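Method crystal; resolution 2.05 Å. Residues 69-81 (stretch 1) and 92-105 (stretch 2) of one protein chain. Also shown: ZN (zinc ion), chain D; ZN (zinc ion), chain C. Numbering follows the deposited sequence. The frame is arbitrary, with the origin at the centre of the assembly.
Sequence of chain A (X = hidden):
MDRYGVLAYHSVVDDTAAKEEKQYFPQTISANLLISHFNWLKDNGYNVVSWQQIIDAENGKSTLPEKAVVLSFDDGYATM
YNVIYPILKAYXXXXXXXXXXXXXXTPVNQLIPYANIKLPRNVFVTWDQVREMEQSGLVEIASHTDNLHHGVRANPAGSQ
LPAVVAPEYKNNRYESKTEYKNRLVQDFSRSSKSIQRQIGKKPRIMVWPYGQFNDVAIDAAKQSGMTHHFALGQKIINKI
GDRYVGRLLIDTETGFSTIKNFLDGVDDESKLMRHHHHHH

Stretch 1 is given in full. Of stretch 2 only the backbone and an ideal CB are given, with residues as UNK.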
ATOM      1  N   VAL A  69      -5.721  -3.050 -15.089  1.00 20.48           N
ATOM      2  CA  VAL A  69      -5.508  -2.090 -14.035  1.00 20.21           C
ATOM      3  C   VAL A  69      -5.561  -2.856 -12.715  1.00 18.27           C
ATOM      4  O   VAL A  69      -6.390  -3.743 -12.537  1.00 16.06           O
ATOM      5  CB  VAL A  69      -6.644  -1.060 -14.024  1.00 23.07           C
ATOM      6  CG1 VAL A  69      -6.532  -0.153 -12.810  1.00 23.01           C
ATOM      7  CG2 VAL A  69      -6.647  -0.279 -15.332  1.00 26.03           C
ATOM      8  N   VAL A  70      -4.664  -2.506 -11.796  1.00 16.48           N
ATOM      9  CA  VAL A  70      -4.627  -3.065 -10.447  1.00 15.04           C
ATOM     10  C   VAL A  70      -5.055  -1.946  -9.470  1.00 15.17           C
ATOM     11  O   VAL A  70      -4.610  -0.780  -9.566  1.00 13.78           O
ATOM     12  CB  VAL A  70      -3.230  -3.581 -10.054  1.00 15.06           C
ATOM     13  CG1 VAL A  70      -3.197  -4.157  -8.599  1.00 13.30           C
ATOM     14  CG2 VAL A  70      -2.778  -4.683 -10.981  1.00 15.85           C
ATOM     15  N   LEU A  71      -5.864  -2.307  -8.488  1.00 15.59           N
ATOM     16  CA  LEU A  71      -6.293  -1.367  -7.449  1.00 14.85           C
ATOM     17  C   LEU A  71      -5.510  -1.668  -6.184  1.00 16.04           C
ATOM     18  O   LEU A  71      -5.408  -2.802  -5.850  1.00 15.95           O
ATOM     19  CB  LEU A  71      -7.776  -1.585  -7.121  1.00 16.92           C
ATOM     20  CG  LEU A  71      -8.785  -1.404  -8.241  1.00 16.28           C
ATOM     21  CD1 LEU A  71     -10.210  -1.714  -7.771  1.00 16.31           C
ATOM     22  CD2 LEU A  71      -8.712  -0.023  -8.840  1.00 16.81           C
ATOM     23  N   SER A  72      -5.027  -0.641  -5.455  1.00 15.20           N
ATOM     24  CA  SER A  72      -4.220  -0.822  -4.253  1.00 15.55           C
ATOM     25  C   SER A  72      -4.626   0.140  -3.120  1.00 16.52           C
ATOM     26  O   SER A  72      -4.977   1.299  -3.395  1.00 15.84           O
ATOM     27  CB  SER A  72      -2.728  -0.709  -4.567  1.00 16.45           C
ATOM     28  OG  SER A  72      -2.336   0.573  -5.052  1.00 14.63           O
ATOM     29  N   PHE A  73      -4.645  -0.381  -1.875  1.00 14.59           N
ATOM     30  CA  PHE A  73      -5.108   0.378  -0.732  1.00 14.82           C
ATOM     31  C   PHE A  73      -4.071   0.248   0.352  1.00 14.34           C
ATOM     32  O   PHE A  73      -3.606  -0.865   0.660  1.00 14.18           O
ATOM     33  CB  PHE A  73      -6.459  -0.094  -0.222  1.00 14.10           C
ATOM     34  CG  PHE A  73      -7.549   0.023  -1.240  1.00 13.33           C
ATOM     35  CD1 PHE A  73      -7.754  -0.987  -2.192  1.00 13.04           C
ATOM     36  CD2 PHE A  73      -8.404   1.121  -1.244  1.00 13.38           C
ATOM     37  CE1 PHE A  73      -8.745  -0.832  -3.163  1.00 12.94           C
ATOM     38  CE2 PHE A  73      -9.382   1.253  -2.191  1.00 12.42           C
ATOM     39  CZ  PHE A  73      -9.542   0.285  -3.167  1.00 12.74           C
ATOM     40  N   ASP A  74      -3.586   1.402   0.799  1.00 14.27           N
ATOM     41  CA  ASP A  74      -2.485   1.467   1.769  1.00 15.51           C
ATOM     42  C   ASP A  74      -2.933   1.823   3.193  1.00 15.92           C
ATOM     43  O   ASP A  74      -3.776   2.706   3.375  1.00 14.79           O
ATOM     44  CB  ASP A  74      -1.454   2.536   1.421  1.00 14.98           C
ATOM     45  CG  ASP A  74      -0.682   2.291   0.131  1.00 14.39           C
ATOM     46  OD1 ASP A  74      -0.816   1.237  -0.524  1.00 11.80           O
ATOM     47  OD2 ASP A  74       0.157   3.202  -0.175  1.00 12.63           O
ATOM     48  N   ASP A  75      -2.298   1.121   4.159  1.00 15.21           N
ATOM     49  CA  ASP A  75      -2.019   1.510   5.541  1.00 16.46           C
ATOM     50  C   ASP A  75      -2.651   0.622   6.599  1.00 16.30           C
ATOM     51  O   ASP A  75      -2.099   0.509   7.666  1.00 16.99           O
ATOM     52  CB  ASP A  75      -2.377   2.963   5.880  1.00 16.60           C
ATOM     53  CG  ASP A  75      -1.451   3.931   5.283  1.00 17.52           C
ATOM     54  OD1 ASP A  75      -0.609   3.581   4.445  1.00 17.31           O
ATOM     55  OD2 ASP A  75      -1.547   5.094   5.700  1.00 21.02           O
ATOM     56  N   GLY A  76      -3.748  -0.048   6.276  1.00 16.96           N
ATOM     57  CA  GLY A  76      -4.464  -0.864   7.262  1.00 17.52           C
ATOM     58  C   GLY A  76      -5.636  -0.202   7.900  1.00 17.71           C
ATOM     59  O   GLY A  76      -6.111  -0.703   8.920  1.00 18.98           O
ATOM     60  N   TYR A  77      -6.142   0.899   7.332  1.00 18.34           N
ATOM     61  CA  TYR A  77      -7.367   1.548   7.957  1.00 18.69           C
ATOM     62  C   TYR A  77      -8.559   0.629   7.998  1.00 17.80           C
ATOM     63  O   TYR A  77      -8.807  -0.065   7.021  1.00 16.13           O
ATOM     64  CB  TYR A  77      -7.765   2.849   7.267  1.00 18.45           C
ATOM     65  CG  TYR A  77      -6.699   3.917   7.229  1.00 18.43           C
ATOM     66  CD1 TYR A  77      -6.193   4.512   8.395  1.00 18.26           C
ATOM     67  CD2 TYR A  77      -6.167   4.319   6.017  1.00 17.71           C
ATOM     68  CE1 TYR A  77      -5.204   5.498   8.309  1.00 18.21           C
ATOM     69  CE2 TYR A  77      -5.227   5.267   5.954  1.00 17.17           C
ATOM     70  CZ  TYR A  77      -4.736   5.860   7.095  1.00 17.21           C
ATOM     71  OH  TYR A  77      -3.762   6.854   6.910  1.00 18.99           O
ATOM     72  N   ALA A  78      -9.311   0.651   9.125  1.00 16.87           N
ATOM     73  CA  ALA A  78     -10.525  -0.105   9.292  1.00 16.46           C
ATOM     74  C   ALA A  78     -11.516   0.130   8.113  1.00 15.95           C
ATOM     75  O   ALA A  78     -12.297  -0.742   7.754  1.00 17.06           O
ATOM     76  CB  ALA A  78     -11.182   0.188  10.649  1.00 16.54           C
ATOM     77  N   THR A  79     -11.410   1.248   7.447  1.00 17.43           N
ATOM     78  CA  THR A  79     -12.243   1.518   6.271  1.00 17.21           C
ATOM     79  C   THR A  79     -12.075   0.525   5.149  1.00 16.09           C
ATOM     80  O   THR A  79     -12.964   0.413   4.333  1.00 16.88           O
ATOM     81  CB  THR A  79     -12.024   2.929   5.689  1.00 16.54           C
ATOM     82  OG1 THR A  79     -10.633   3.153   5.343  1.00 17.54           O
ATOM     83  CG2 THR A  79     -12.574   3.952   6.694  1.00 17.98           C
HETATM   84  N   MSE A  80     -10.916  -0.115   5.067  1.00 15.94           N
HETATM   85  CA  MSE A  80     -10.699  -1.219   4.120  1.00 15.04           C
HETATM   86  C   MSE A  80     -11.761  -2.256   4.279  1.00 14.38           C
HETATM   87  O   MSE A  80     -12.386  -2.729   3.304  1.00 14.51           O
HETATM   88  CB  MSE A  80      -9.280  -1.781   4.214  1.00 14.50           C
HETATM   89  CG  MSE A  80      -9.077  -2.922   3.216  1.00 12.84           C
HETATM   90 SE   MSE A  80      -8.891  -2.196   1.413  1.00 15.45          SE
HETATM   91  CE  MSE A  80      -9.403  -3.831   0.458  1.00 13.77           C
ATOM     92  N   TYR A  81     -11.992  -2.670   5.507  1.00 14.55           N
ATOM     93  CA  TYR A  81     -13.006  -3.680   5.723  1.00 15.04           C
ATOM     94  C   TYR A  81     -14.420  -3.143   5.718  1.00 16.20           C
ATOM     95  O   TYR A  81     -15.324  -3.833   5.218  1.00 16.93           O
ATOM     96  CB  TYR A  81     -12.749  -4.359   7.051  1.00 16.34           C
ATOM     97  CG  TYR A  81     -13.668  -5.526   7.387  1.00 18.44           C
ATOM     98  CD1 TYR A  81     -13.419  -6.802   6.888  1.00 19.48           C
ATOM     99  CD2 TYR A  81     -14.717  -5.372   8.279  1.00 19.34           C
ATOM    100  CE1 TYR A  81     -14.241  -7.871   7.214  1.00 20.50           C
ATOM    101  CE2 TYR A  81     -15.534  -6.449   8.620  1.00 20.83           C
ATOM    102  CZ  TYR A  81     -15.300  -7.683   8.079  1.00 21.57           C
ATOM    103  OH  TYR A  81     -16.081  -8.761   8.435  1.00 22.96           O
ATOM    104  N   UNK A  92     -17.156  -7.008  -8.029  1.00 20.97           N
ATOM    105  CA  UNK A  92     -16.191  -8.080  -8.216  1.00 24.89           C
ATOM    106  C   UNK A  92     -14.784  -7.600  -8.717  1.00 23.14           C
ATOM    107  O   UNK A  92     -14.178  -8.122  -9.665  1.00 20.88           O
ATOM    108  CB  UNK A  92     -16.774  -9.086  -9.210  1.00 24.89           C
ATOM    109  N   UNK A  93     -14.290  -6.586  -8.011  1.00 19.18           N
ATOM    110  CA  UNK A  93     -12.950  -6.030  -8.196  1.00 18.45           C
ATOM    111  C   UNK A  93     -11.974  -6.529  -7.183  1.00 16.48           C
ATOM    112  O   UNK A  93     -12.167  -6.362  -5.974  1.00 14.89           O
ATOM    113  CB  UNK A  93     -12.992  -4.502  -8.141  1.00 18.45           C
ATOM    114  N   UNK A  94     -10.916  -7.197  -7.650  1.00 17.85           N
ATOM    115  CA  UNK A  94      -9.857  -7.516  -6.712  1.00 16.70           C
ATOM    116  C   UNK A  94      -8.965  -6.295  -6.455  1.00 15.08           C
ATOM    117  O   UNK A  94      -9.005  -5.282  -7.207  1.00 13.83           O
ATOM    118  CB  UNK A  94      -9.023  -8.686  -7.237  1.00 16.70           C
ATOM    119  N   UNK A  95      -8.123  -6.434  -5.455  1.00 14.25           N
ATOM    120  CA  UNK A  95      -7.253  -5.351  -5.003  1.00 13.34           C
ATOM    121  C   UNK A  95      -6.085  -5.925  -4.167  1.00 13.96           C
ATOM    122  O   UNK A  95      -6.130  -7.054  -3.716  1.00 13.58           O
ATOM    123  CB  UNK A  95      -8.052  -4.332  -4.188  1.00 13.34           C
ATOM    124  N   UNK A  96      -5.061  -5.096  -4.012  1.00 13.68           N
ATOM    125  CA  UNK A  96      -3.947  -5.274  -3.139  1.00 14.02           C
ATOM    126  C   UNK A  96      -4.156  -4.370  -1.916  1.00 14.90           C
ATOM    127  O   UNK A  96      -4.507  -3.208  -2.064  1.00 16.63           O
ATOM    128  CB  UNK A  96      -2.633  -4.968  -3.860  1.00 14.02           C
ATOM    129  N   UNK A  97      -3.957  -4.911  -0.731  1.00 13.95           N
ATOM    130  CA  UNK A  97      -4.114  -4.162   0.523  1.00 14.71           C
ATOM    131  C   UNK A  97      -2.755  -4.264   1.254  1.00 14.69           C
ATOM    132  O   UNK A  97      -2.214  -5.375   1.398  1.00 15.55           O
ATOM    133  CB  UNK A  97      -5.263  -4.709   1.373  1.00 14.71           C
ATOM    134  N   UNK A  98      -2.230  -3.124   1.724  1.00 13.44           N
ATOM    135  CA  UNK A  98      -0.955  -3.060   2.390  1.00 12.60           C
ATOM    136  C   UNK A  98      -1.021  -2.446   3.805  1.00 13.12           C
ATOM    137  O   UNK A  98      -0.726  -1.248   4.052  1.00 11.60           O
ATOM    138  CB  UNK A  98       0.016  -2.258   1.522  1.00 12.60           C
ATOM    139  N   UNK A  99      -1.415  -3.302   4.766  1.00 13.23           N
ATOM    140  CA  UNK A  99      -1.442  -2.812   6.133  1.00 13.40           C
ATOM    141  C   UNK A  99      -0.052  -2.752   6.802  1.00 14.05           C
ATOM    142  O   UNK A  99       0.797  -3.610   6.596  1.00 14.08           O
ATOM    143  CB  UNK A  99      -2.371  -3.702   6.962  1.00 13.40           C
ATOM    144  N   UNK A 100       0.197  -1.726   7.619  1.00 13.08           N
ATOM    145  CA  UNK A 100       1.367  -1.725   8.409  1.00 11.92           C
ATOM    146  C   UNK A 100       1.248  -2.814   9.471  1.00 12.87           C
ATOM    147  O   UNK A 100       0.372  -2.758  10.312  1.00 13.35           O
ATOM    148  CB  UNK A 100       1.596  -0.346   9.031  1.00 11.92           C
ATOM    149  N   UNK A 101       2.084  -3.846   9.431  1.00 13.61           N
ATOM    150  CA  UNK A 101       1.892  -4.998  10.328  1.00 13.74           C
ATOM    151  C   UNK A 101       2.057  -4.779  11.834  1.00 13.45           C
ATOM    152  O   UNK A 101       1.376  -5.443  12.621  1.00 13.94           O
ATOM    153  CB  UNK A 101       2.878  -6.091   9.912  1.00 13.74           C
ATOM    154  N   UNK A 102       2.942  -3.866  12.294  1.00 15.80           N
ATOM    155  CA  UNK A 102       3.013  -3.614  13.770  1.00 15.52           C
ATOM    156  C   UNK A 102       1.724  -2.899  14.297  1.00 16.37           C
ATOM    157  O   UNK A 102       1.375  -2.962  15.497  1.00 17.97           O
ATOM    158  CB  UNK A 102       4.241  -2.760  14.092  1.00 15.52           C
ATOM    159  N   UNK A 103       1.044  -2.152  13.425  1.00 17.38           N
ATOM    160  CA  UNK A 103      -0.224  -1.525  13.791  1.00 17.77           C
ATOM    161  C   UNK A 103      -1.256  -2.645  14.035  1.00 18.14           C
ATOM    162  O   UNK A 103      -1.873  -2.720  15.101  1.00 19.58           O
ATOM    163  CB  UNK A 103      -0.697  -0.559  12.703  1.00 17.77           C
ATOM    164  N   UNK A 104      -1.369  -3.572  13.102  1.00 16.70           N
ATOM    165  CA  UNK A 104      -2.272  -4.699  13.270  1.00 17.16           C
ATOM    166  C   UNK A 104      -1.906  -5.577  14.472  1.00 17.82           C
ATOM    167  O   UNK A 104      -2.770  -6.144  15.124  1.00 15.32           O
ATOM    168  CB  UNK A 104      -2.279  -5.545  11.995  1.00 17.16           C
ATOM    169  N   UNK A 105      -0.606  -5.713  14.728  1.00 17.16           N
ATOM    170  CA  UNK A 105      -0.104  -6.528  15.840  1.00 18.43           C
ATOM    171  C   UNK A 105      -0.236  -5.885  17.229  1.00 18.20           C
ATOM    172  O   UNK A 105       0.064  -6.515  18.231  1.00 17.73           O
ATOM    173  CB  UNK A 105       1.369  -6.856  15.588  1.00 18.43           C
TER
HETATM  174 ZN    ZN D 402       0.517   5.084   0.666  1.00 14.71          ZN
HETATM  175 ZN    ZN C 401       1.090   4.285   3.970  1.00 14.83          ZN

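Positions 95 to 99 run parallel to strand 69-75, the axes crossing at 21°, so backbone pairing fixes where each CB points.

Position 92 has positive phi (44°) and no stretch 1 atom within 5.5 Å of its CB; glycine or asparagine would suit, and it is Asn92. At 93 the CB points toward stretch 1, 4.0 Å from Leu71 CD1, which favours an apolar or aromatic group. Tyr93 places CD2 3.8 Å from Leu71 CD1. Position 94, with phi -79° and a CB beyond reach, tolerates proline; it is Pro94, whose O receives a hydrogen bond from a water that also accepts one from Leu71 N.

The CB at 95 lies 3.5 Å from Leu71 O and 3.7 Å from Phe73 CE1, so a small residue fits best. Ala95 sets its CB at the edge of the Phe73 ring. At 96 the CB shares a sheet face with Ser72, its CB 4.3 Å from Ser72 CB and 4.8 Å from Val70 CG1; valine, isoleucine or threonine would suit. Val96 brings CG2 4.0 Å from Val70 CG1, while its N donates to Leu71 O (3.0 Å) and its O accepts from Phe73 N (2.8 Å).

Position 97 pairs with Phe73 on the other face, and its CB is 4.3 Å from Met80 CE. A large apolar side chain could reach Met80, a selenomethionine, and Gly76. Phe97, at chi1 177° (t), does both: Met80 CG stands over one ring face, 3.5 Å from the ring centroid and 16° off the normal, and CZ lies 3.5 Å from Gly76 CA.

At 98 the CB is 4.0 Å from Phe73 O and 4.1 Å from Asp74 OD1, an acidic oxygen beside which a small side chain sits easily. Ala98 is found; its N donates to Phe73 O (2.9 Å) and its O accepts from Asp75 N (2.8 Å).

At 99 the CB approaches Gly76 CA to 3.5 Å, phi is -78°, and N donates no bond across the strands: a compact residue, proline included, fits. It is Pro99. At 100 the backbone N donates to Asp75 O (3.2 Å), which argues against proline; many others would do, and Val100 occupies this N-cap.

Positions 101 and 102 are free: Ser101 and Ser102. The CB at 103 points toward stretch 1, 5.3 Å from Asp75 O, so a long or aromatic group could reach it; Trp103 CE3 does, at 3.4 Å. At 104 CB points sideways, beyond 5.5 Å, so many residues would do; Leu104 CD1 comes 4.4 Å from Gly76 O. Position 105 is unconstrained: Asp105.

Stretch 2, residues 92-105: NYPAVFAPVSSWLD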
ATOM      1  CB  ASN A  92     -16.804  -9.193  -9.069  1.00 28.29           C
ATOM      2  CG  ASN A  92     -16.045 -10.486  -8.932  1.00 33.00           C
ATOM      3  OD1 ASN A  92     -15.668 -10.904  -7.830  1.00 30.95           O
ATOM      4  ND2 ASN A  92     -15.785 -11.108 -10.055  1.00 35.70           N
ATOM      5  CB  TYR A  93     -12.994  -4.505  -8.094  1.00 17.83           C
ATOM      6  CG  TYR A  93     -13.495  -3.783  -9.311  1.00 19.27           C
ATOM      7  CD1 TYR A  93     -13.836  -4.447 -10.506  1.00 20.82           C
ATOM      8  CD2 TYR A  93     -13.583  -2.410  -9.297  1.00 19.35           C
ATOM      9  CE1 TYR A  93     -14.279  -3.724 -11.619  1.00 22.82           C
ATOM     10  CE2 TYR A  93     -14.002  -1.705 -10.412  1.00 23.17           C
ATOM     11  CZ  TYR A  93     -14.367  -2.363 -11.569  1.00 21.66           C
ATOM     12  OH  TYR A  93     -14.758  -1.600 -12.659  1.00 25.67           O
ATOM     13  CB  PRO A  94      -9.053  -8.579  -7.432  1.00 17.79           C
ATOM     14  CG  PRO A  94      -9.284  -8.339  -8.866  1.00 20.20           C
ATOM     15  CD  PRO A  94     -10.647  -7.730  -8.989  1.00 20.28           C
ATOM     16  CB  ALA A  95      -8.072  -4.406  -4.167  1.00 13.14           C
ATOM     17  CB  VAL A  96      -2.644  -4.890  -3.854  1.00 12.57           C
ATOM     18  CG1 VAL A  96      -1.492  -4.931  -2.869  1.00 13.54           C
ATOM     19  CG2 VAL A  96      -2.382  -5.831  -5.007  1.00 12.77           C
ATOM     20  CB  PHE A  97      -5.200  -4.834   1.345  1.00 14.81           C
ATOM     21  CG  PHE A  97      -5.460  -4.229   2.712  1.00 14.52           C
ATOM     22  CD1 PHE A  97      -5.600  -2.870   2.887  1.00 13.93           C
ATOM     23  CD2 PHE A  97      -5.672  -5.061   3.827  1.00 14.67           C
ATOM     24  CE1 PHE A  97      -5.895  -2.363   4.154  1.00 13.97           C
ATOM     25  CE2 PHE A  97      -6.030  -4.532   5.082  1.00 13.95           C
ATOM     26  CZ  PHE A  97      -6.088  -3.193   5.231  1.00 13.66           C
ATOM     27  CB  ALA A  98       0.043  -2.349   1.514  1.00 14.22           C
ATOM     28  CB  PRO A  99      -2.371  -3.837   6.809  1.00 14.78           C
ATOM     29  CG  PRO A  99      -1.922  -5.153   6.130  1.00 14.17           C
ATOM     30  CD  PRO A  99      -1.769  -4.724   4.674  1.00 12.80           C
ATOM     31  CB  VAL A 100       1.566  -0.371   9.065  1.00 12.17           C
ATOM     32  CG1 VAL A 100       2.831  -0.412   9.928  1.00 11.83           C
ATOM     33  CG2 VAL A 100       1.667   0.749   8.004  1.00 12.72           C
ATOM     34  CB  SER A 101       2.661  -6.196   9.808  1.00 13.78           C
ATOM     35  OG  SER A 101       4.019  -5.917   9.485  1.00 13.89           O
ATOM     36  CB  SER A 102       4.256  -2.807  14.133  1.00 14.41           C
ATOM     37  OG  SER A 102       4.150  -1.462  13.800  1.00 14.32           O
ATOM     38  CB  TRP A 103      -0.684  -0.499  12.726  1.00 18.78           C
ATOM     39  CG  TRP A 103       0.193   0.638  12.596  1.00 17.62           C
ATOM     40  CD1 TRP A 103       1.270   0.968  13.444  1.00 19.27           C
ATOM     41  CD2 TRP A 103       0.135   1.667  11.607  1.00 17.34           C
ATOM     42  NE1 TRP A 103       1.851   2.122  12.998  1.00 18.00           N
ATOM     43  CE2 TRP A 103       1.182   2.564  11.876  1.00 17.22           C
ATOM     44  CE3 TRP A 103      -0.690   1.897  10.483  1.00 16.64           C
ATOM     45  CZ2 TRP A 103       1.406   3.685  11.102  1.00 16.69           C
ATOM     46  CZ3 TRP A 103      -0.455   3.013   9.702  1.00 16.79           C
ATOM     47  CH2 TRP A 103       0.555   3.898  10.021  1.00 17.65           C
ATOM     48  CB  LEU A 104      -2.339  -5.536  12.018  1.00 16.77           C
ATOM     49  CG  LEU A 104      -3.297  -4.931  10.951  1.00 17.38           C
ATOM     50  CD1 LEU A 104      -3.114  -3.441  10.695  1.00 18.13           C
ATOM     51  CD2 LEU A 104      -3.165  -5.699   9.673  1.00 17.40           C
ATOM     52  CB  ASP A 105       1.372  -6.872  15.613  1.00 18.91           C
ATOM     53  CG  ASP A 105       1.586  -8.046  14.694  1.00 19.40           C
ATOM     54  OD1 ASP A 105       0.649  -8.761  14.363  1.00 18.56           O
ATOM     55  OD2 ASP A 105       2.748  -8.242  14.263  1.00 21.00           O
TER
HETATM   56  O   HOH W   1      -6.654  -5.027  -8.331  1.00 13.71           O
HETATM   57  O   HOH W   2       1.522   5.204   2.392  1.00  6.17           O
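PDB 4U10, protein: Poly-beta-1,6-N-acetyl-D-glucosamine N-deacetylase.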